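Local coordinates for protein prolyl 4-hydroxylase (Paramecium bursaria Chlorella virus 1, PDB 5C5T) that probably hydroxylates prolyl residues of collagen-like sequences, as a 2-oxoglutarate-dependent dioxygenase whose active-site metal position holds zinc in this complex, at residues A[107-112]-A[117-122]; A[192-195]-A[200-203]. All coordinates share one frame; numbering follows the deposited sequence.

Contact 1 (A[107-112]-A[117-122])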
loop_
_atom_site.group_PDB
_atom_site.type_symbol
_atom_site.label_atom_id
_atom_site.label_comp_id
_atom_site.label_asym_id
_atom_site.label_seq_id
_atom_site.Cartn_x
_atom_site.Cartn_y
_atom_site.Cartn_z
ATOM N N GLU A 107 -9.987 -8.895 -8.295
ATOM C CA GLU A 107 -9.650 -9.984 -9.207
ATOM C C GLU A 107 -8.386 -10.730 -8.752
ATOM O O GLU A 107 -8.293 -11.940 -8.897
ATOM C CB GLU A 107 -9.478 -9.444 -10.614
ATOM C CG GLU A 107 -10.783 -8.916 -11.169
ATOM C CD GLU A 107 -10.638 -8.298 -12.548
ATOM O OE1 GLU A 107 -9.521 -7.851 -12.882
ATOM O OE2 GLU A 107 -11.647 -8.277 -13.287
ATOM N N PHE A 108 -7.424 -9.975 -8.235
ATOM C CA PHE A 108 -6.200 -10.574 -7.641
ATOM C C PHE A 108 -6.510 -11.454 -6.432
ATOM O O PHE A 108 -5.972 -12.554 -6.285
ATOM C CB PHE A 108 -5.201 -9.455 -7.238
ATOM C CG PHE A 108 -3.956 -9.974 -6.554
ATOM C CD1 PHE A 108 -2.912 -10.505 -7.300
ATOM C CD2 PHE A 108 -3.847 -9.944 -5.167
ATOM C CE1 PHE A 108 -1.777 -10.997 -6.671
ATOM C CE2 PHE A 108 -2.719 -10.437 -4.518
ATOM C CZ PHE A 108 -1.686 -10.970 -5.272
ATOM N N LEU A 109 -7.326 -10.938 -5.529
ATOM C CA LEU A 109 -7.663 -11.680 -4.314
ATOM C C LEU A 109 -8.497 -12.919 -4.685
ATOM O O LEU A 109 -8.474 -13.910 -3.965
ATOM C CB LEU A 109 -8.404 -10.816 -3.293
ATOM C CG LEU A 109 -7.532 -9.771 -2.623
ATOM C CD1 LEU A 109 -8.376 -8.723 -1.925
ATOM C CD2 LEU A 109 -6.530 -10.431 -1.681
ATOM N N ASN A 110 -9.175 -12.880 -5.828
ATOM C CA ASN A 110 -9.952 -14.035 -6.270
ATOM C C ASN A 110 -9.089 -15.272 -6.595
ATOM O O ASN A 110 -9.601 -16.397 -6.595
ATOM C CB ASN A 110 -10.819 -13.680 -7.489
ATOM C CG ASN A 110 -12.063 -12.831 -7.122
ATOM O OD1 ASN A 110 -12.473 -12.770 -5.945
ATOM N ND2 ASN A 110 -12.662 -12.170 -8.135
ATOM N N SER A 111 -7.796 -15.076 -6.829
ATOM C CA SER A 111 -6.840 -16.185 -6.989
ATOM C C SER A 111 -6.358 -16.742 -5.646
ATOM O O SER A 111 -5.562 -17.675 -5.600
ATOM C CB SER A 111 -5.641 -15.718 -7.822
ATOM O OG SER A 111 -4.774 -14.829 -7.093
ATOM N N LYS A 112 -6.837 -16.167 -4.549
ATOM C CA LYS A 112 -6.365 -16.509 -3.220
ATOM C C LYS A 112 -7.522 -16.946 -2.359
ATOM O O LYS A 112 -7.511 -16.761 -1.153
ATOM C CB LYS A 112 -5.681 -15.306 -2.554
ATOM C CG LYS A 112 -4.734 -14.526 -3.414
ATOM C CD LYS A 112 -3.436 -15.278 -3.622
ATOM C CE LYS A 112 -2.337 -14.348 -4.209
ATOM N NZ LYS A 112 -1.083 -15.123 -4.420
ATOM N N ASP A 117 -11.358 -15.349 2.769
ATOM C CA ASP A 117 -12.801 -15.448 2.499
ATOM C C ASP A 117 -13.384 -14.048 2.416
ATOM O O ASP A 117 -13.165 -13.351 1.445
ATOM C CB ASP A 117 -13.496 -16.290 3.601
ATOM C CG ASP A 117 -14.177 -17.499 3.052
ATOM O OD1 ASP A 117 -14.941 -17.326 2.076
ATOM O OD2 ASP A 117 -13.942 -18.610 3.580
ATOM N N LYS A 118 -14.092 -13.607 3.438
ATOM C CA LYS A 118 -14.750 -12.309 3.401
ATOM C C LYS A 118 -13.763 -11.204 3.722
ATOM O O LYS A 118 -12.923 -11.370 4.615
ATOM C CB LYS A 118 -15.909 -12.270 4.402
ATOM C CG LYS A 118 -17.088 -13.169 4.038
ATOM C CD LYS A 118 -18.243 -12.988 5.025
ATOM C CE LYS A 118 -19.533 -13.619 4.491
ATOM N NZ LYS A 118 -19.505 -15.114 4.575
ATOM N N TYR A 119 -13.857 -10.100 2.984
ATOM C CA TYR A 119 -13.161 -8.884 3.351
ATOM C C TYR A 119 -13.925 -7.647 2.911
ATOM O O TYR A 119 -14.922 -7.754 2.174
ATOM C CB TYR A 119 -11.756 -8.862 2.734
ATOM C CG TYR A 119 -11.787 -8.936 1.252
ATOM C CD1 TYR A 119 -11.831 -10.161 0.599
ATOM C CD2 TYR A 119 -11.813 -7.796 0.493
ATOM C CE1 TYR A 119 -11.851 -10.212 -0.767
ATOM C CE2 TYR A 119 -11.846 -7.852 -0.868
ATOM C CZ TYR A 119 -11.854 -9.067 -1.479
ATOM O OH TYR A 119 -11.877 -9.120 -2.844
ATOM N N ASN A 120 -13.449 -6.485 3.382
ATOM C CA ASN A 120 -13.904 -5.177 2.936
ATOM C C ASN A 120 -12.739 -4.371 2.416
ATOM O O ASN A 120 -11.608 -4.531 2.899
ATOM C CB ASN A 120 -14.527 -4.374 4.068
ATOM C CG ASN A 120 -15.813 -4.928 4.534
ATOM O OD1 ASN A 120 -16.011 -5.150 5.739
ATOM N ND2 ASN A 120 -16.725 -5.146 3.597
ATOM N N PHE A 121 -13.003 -3.485 1.460
ATOM C CA PHE A 121 -12.038 -2.475 1.029
ATOM C C PHE A 121 -12.170 -1.188 1.861
ATOM O O PHE A 121 -13.259 -0.539 1.898
ATOM C CB PHE A 121 -12.250 -2.086 -0.430
ATOM C CG PHE A 121 -11.811 -3.120 -1.441
ATOM C CD1 PHE A 121 -10.619 -3.786 -1.325
ATOM C CD2 PHE A 121 -12.610 -3.401 -2.533
ATOM C CE1 PHE A 121 -10.226 -4.721 -2.322
ATOM C CE2 PHE A 121 -12.222 -4.313 -3.493
ATOM C CZ PHE A 121 -11.050 -4.972 -3.378
ATOM N N GLU A 122 -11.068 -0.746 2.457
ATOM C CA GLU A 122 -10.995 0.615 3.005
ATOM C C GLU A 122 -11.071 1.666 1.883
ATOM O O GLU A 122 -10.725 1.384 0.728
ATOM C CB GLU A 122 -9.669 0.748 3.779
ATOM C CG GLU A 122 -9.544 1.973 4.660
ATOM C CD GLU A 122 -8.538 1.793 5.808
ATOM O OE1 GLU A 122 -8.050 0.666 6.026
ATOM O OE2 GLU A 122 -8.326 2.781 6.544
HETATM O O HOH W 1 -11.837 -11.676 -3.674
#
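Leu109 and Tyr119 carry the apolar part of this contact. Methyl CD1 of Leu109 sits over one face of the phenol ring, 3.9 Å from its centroid and 27° off the normal, a CH-pi contact. It is displaced toward the hydroxyl end, Leu109 CD1 lying 3.5 Å from Tyr119 CZ. The same methyl reaches the ring of Phe121 more loosely, CD1 to CE1 4.4 Å, and CE2 of Tyr119 lies above one face of that ring, near its rim. Tyr119 CG stands between its own backbone N and carbonyl carbon (chi1 60°), which swings the phenol toward the helix.

The contact closes a helix-to-strand connection: helix 96-109 packs against the six-stranded antiparallel sheet of the double-stranded beta-helix fold, at the start of strand 120-129. Both Leu109 and Tyr119 also touch Ile224 of strand 217-225, while Phe121 lies against Gln102, Thr105 and Arg106 of the helix.

No direct hydrogen bond joins the segments; one water bridges them, donating to Asn110 OD1 at 2.6 Å and lying 2.7 Å from Tyr119 OH in the plane of the phenol ring. Within the turn, Phe108 O accepts from both Ser111 N and Ser111 OG, the latter at 2.7 Å.

Contact 2 (A[192-195]-A[200-203])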
loop_
_atom_site.group_PDB
_atom_site.type_symbol
_atom_site.label_atom_id
_atom_site.label_comp_id
_atom_site.label_asym_id
_atom_site.label_seq_id
_atom_site.Cartn_x
_atom_site.Cartn_y
_atom_site.Cartn_z
ATOM N N TRP A 192 0.929 -9.202 2.590
ATOM C CA TRP A 192 0.078 -9.659 3.695
ATOM C C TRP A 192 0.427 -8.935 4.986
ATOM O O TRP A 192 1.587 -8.696 5.283
ATOM C CB TRP A 192 0.206 -11.180 3.891
ATOM C CG TRP A 192 -0.440 -11.937 2.807
ATOM C CD1 TRP A 192 0.169 -12.457 1.714
ATOM C CD2 TRP A 192 -1.839 -12.235 2.677
ATOM N NE1 TRP A 192 -0.766 -13.077 0.905
ATOM C CE2 TRP A 192 -2.001 -12.964 1.484
ATOM C CE3 TRP A 192 -2.971 -11.986 3.479
ATOM C CZ2 TRP A 192 -3.257 -13.431 1.050
ATOM C CZ3 TRP A 192 -4.214 -12.460 3.048
ATOM C CH2 TRP A 192 -4.342 -13.171 1.857
ATOM N N VAL A 193 -0.604 -8.528 5.716
ATOM C CA VAL A 193 -0.460 -7.797 6.987
ATOM C C VAL A 193 -0.834 -8.680 8.198
ATOM O O VAL A 193 -0.154 -8.673 9.229
ATOM C CB VAL A 193 -1.315 -6.495 6.955
ATOM C CG1 VAL A 193 -1.282 -5.764 8.350
ATOM C CG2 VAL A 193 -0.805 -5.527 5.910
ATOM N N ALA A 194 -1.919 -9.434 8.073
ATOM C CA ALA A 194 -2.385 -10.282 9.169
ATOM C C ALA A 194 -3.079 -11.542 8.648
ATOM O O ALA A 194 -3.507 -11.620 7.496
ATOM C CB ALA A 194 -3.342 -9.486 10.126
ATOM N N ASP A 195 -3.170 -12.522 9.546
ATOM C CA ASP A 195 -3.730 -13.820 9.259
ATOM C C ASP A 195 -5.256 -13.706 9.219
ATOM O O ASP A 195 -5.840 -13.227 10.172
ATOM C CB ASP A 195 -3.254 -14.783 10.356
ATOM C CG ASP A 195 -3.669 -16.202 10.117
ATOM O OD1 ASP A 195 -4.803 -16.436 9.640
ATOM O OD2 ASP A 195 -2.832 -17.081 10.433
ATOM N N LYS A 200 -3.945 -12.111 13.783
ATOM C CA LYS A 200 -2.622 -11.757 14.299
ATOM C C LYS A 200 -1.704 -11.290 13.164
ATOM O O LYS A 200 -1.781 -11.821 12.071
ATOM C CB LYS A 200 -1.953 -12.922 15.030
ATOM C CG LYS A 200 -2.685 -13.310 16.320
ATOM C CD LYS A 200 -1.948 -14.417 17.024
ATOM C CE LYS A 200 -2.717 -14.897 18.227
ATOM N NZ LYS A 200 -2.106 -16.104 18.838
ATOM N N LEU A 201 -0.808 -10.347 13.442
ATOM C CA LEU A 201 0.105 -9.840 12.430
ATOM C C LEU A 201 1.113 -10.884 11.909
ATOM O O LEU A 201 1.633 -11.720 12.677
ATOM C CB LEU A 201 0.927 -8.678 12.987
ATOM C CG LEU A 201 0.199 -7.387 13.370
ATOM C CD1 LEU A 201 1.278 -6.387 13.871
ATOM C CD2 LEU A 201 -0.591 -6.805 12.266
ATOM N N TYR A 202 1.426 -10.782 10.626
ATOM C CA TYR A 202 2.672 -11.367 10.100
ATOM C C TYR A 202 3.760 -10.336 10.373
ATOM O O TYR A 202 3.841 -9.356 9.635
ATOM C CB TYR A 202 2.579 -11.647 8.591
ATOM C CG TYR A 202 1.510 -12.630 8.194
ATOM C CD1 TYR A 202 1.666 -13.985 8.451
ATOM C CD2 TYR A 202 0.359 -12.214 7.543
ATOM C CE1 TYR A 202 0.683 -14.889 8.082
ATOM C CE2 TYR A 202 -0.603 -13.100 7.164
ATOM C CZ TYR A 202 -0.449 -14.443 7.429
ATOM O OH TYR A 202 -1.467 -15.330 7.047
ATOM N N LYS A 203 4.586 -10.507 11.402
ATOM C CA LYS A 203 5.610 -9.504 11.657
ATOM C C LYS A 203 6.739 -9.519 10.599
ATOM O O LYS A 203 7.520 -8.561 10.518
ATOM C CB LYS A 203 6.174 -9.662 13.069
ATOM C CG LYS A 203 5.154 -9.236 14.128
ATOM C CD LYS A 203 5.714 -9.430 15.497
ATOM C CE LYS A 203 4.625 -9.564 16.553
ATOM N NZ LYS A 203 5.207 -10.072 17.847
HETATM O O HOH W 2 2.130 -7.030 9.534
HETATM O O HOH W 3 -1.501 -17.650 7.974
#
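Val193 and Tyr202 meet through a backbone bond, Tyr202 N to Val193 O at 3.0 Å, and Asp195 N returns the link to Lys200 O, also 3.0 Å and straighter (166° at the hydrogen). The pair brackets Ala194 and Leu201 and makes a single beta bridge.

Each bridging carbonyl has further company. Val193 O takes the amide from above its carbonyl plane and is approached by Leu201 CA; a water donates to Val193 O at 2.8 Å and to Tyr202 O at 2.9 Å. Thr205 OG1 lies in hydrogen-bonding contact with both Tyr202 O and Trp192 O, with a single proton to share between them. Lys200 O is approached by Ala194 CA, and Lys200 N bonds to Thr198 OG1, the link of an ST turn.

CG of Tyr202 stands beside its own backbone N (chi1 -61°), which lays the phenol along the 192-195 backbone. Its CE2 comes 3.3 Å from Ala194 O, CB of Trp192 packs near CD2, and the hydroxyl ends beside CA of Asp195. A water in the ring plane, 2.5 Å from Tyr202 OH, donates weakly to Asp195 OD2; carboxylate and ring lie in nearly parallel planes, 10° apart. Asp195 OD1 accepts from Val197 N, an Asx turn that fixes this oxygen, whereas Lys200 NZ leaves to a salt bridge with Asp145.

The side chains of Val193 and Leu201 lie side by side, pointing the same way, CG1 to CD2 4.1 Å. The side chain of Val193 is about 4 Å from that of Asp140, which binds the zinc together with His138 and His207. The bridge pins two parts of the loop between strands 188-192 and 207-209 to each other, and Val193 and Ala194 are backbone-bonded to Leu154 of strand 153-160.

Contact 1 is complete in the chain well before contact 2 begins; their centres lie 15 Å apart, and their nearest atoms, about 5 Å apart, do not touch. Both border the six-stranded antiparallel sheet. The 107-112/117-122 pair brings helix 96-109 to strand 120-129, whereas the 192-195/200-203 pair folds the loop that leaves strand 188-192 for strand 207-209 of the five-stranded sheet. Phe190 connects the two regions, its ring meeting those of Phe108 and Trp192. Contact 2 adjoins the zinc and 2-oxoglutarate site; contact 1 is not part of that site, and the side chain of Leu109 is about 11 Å from the manganese held by Asp34 and His114.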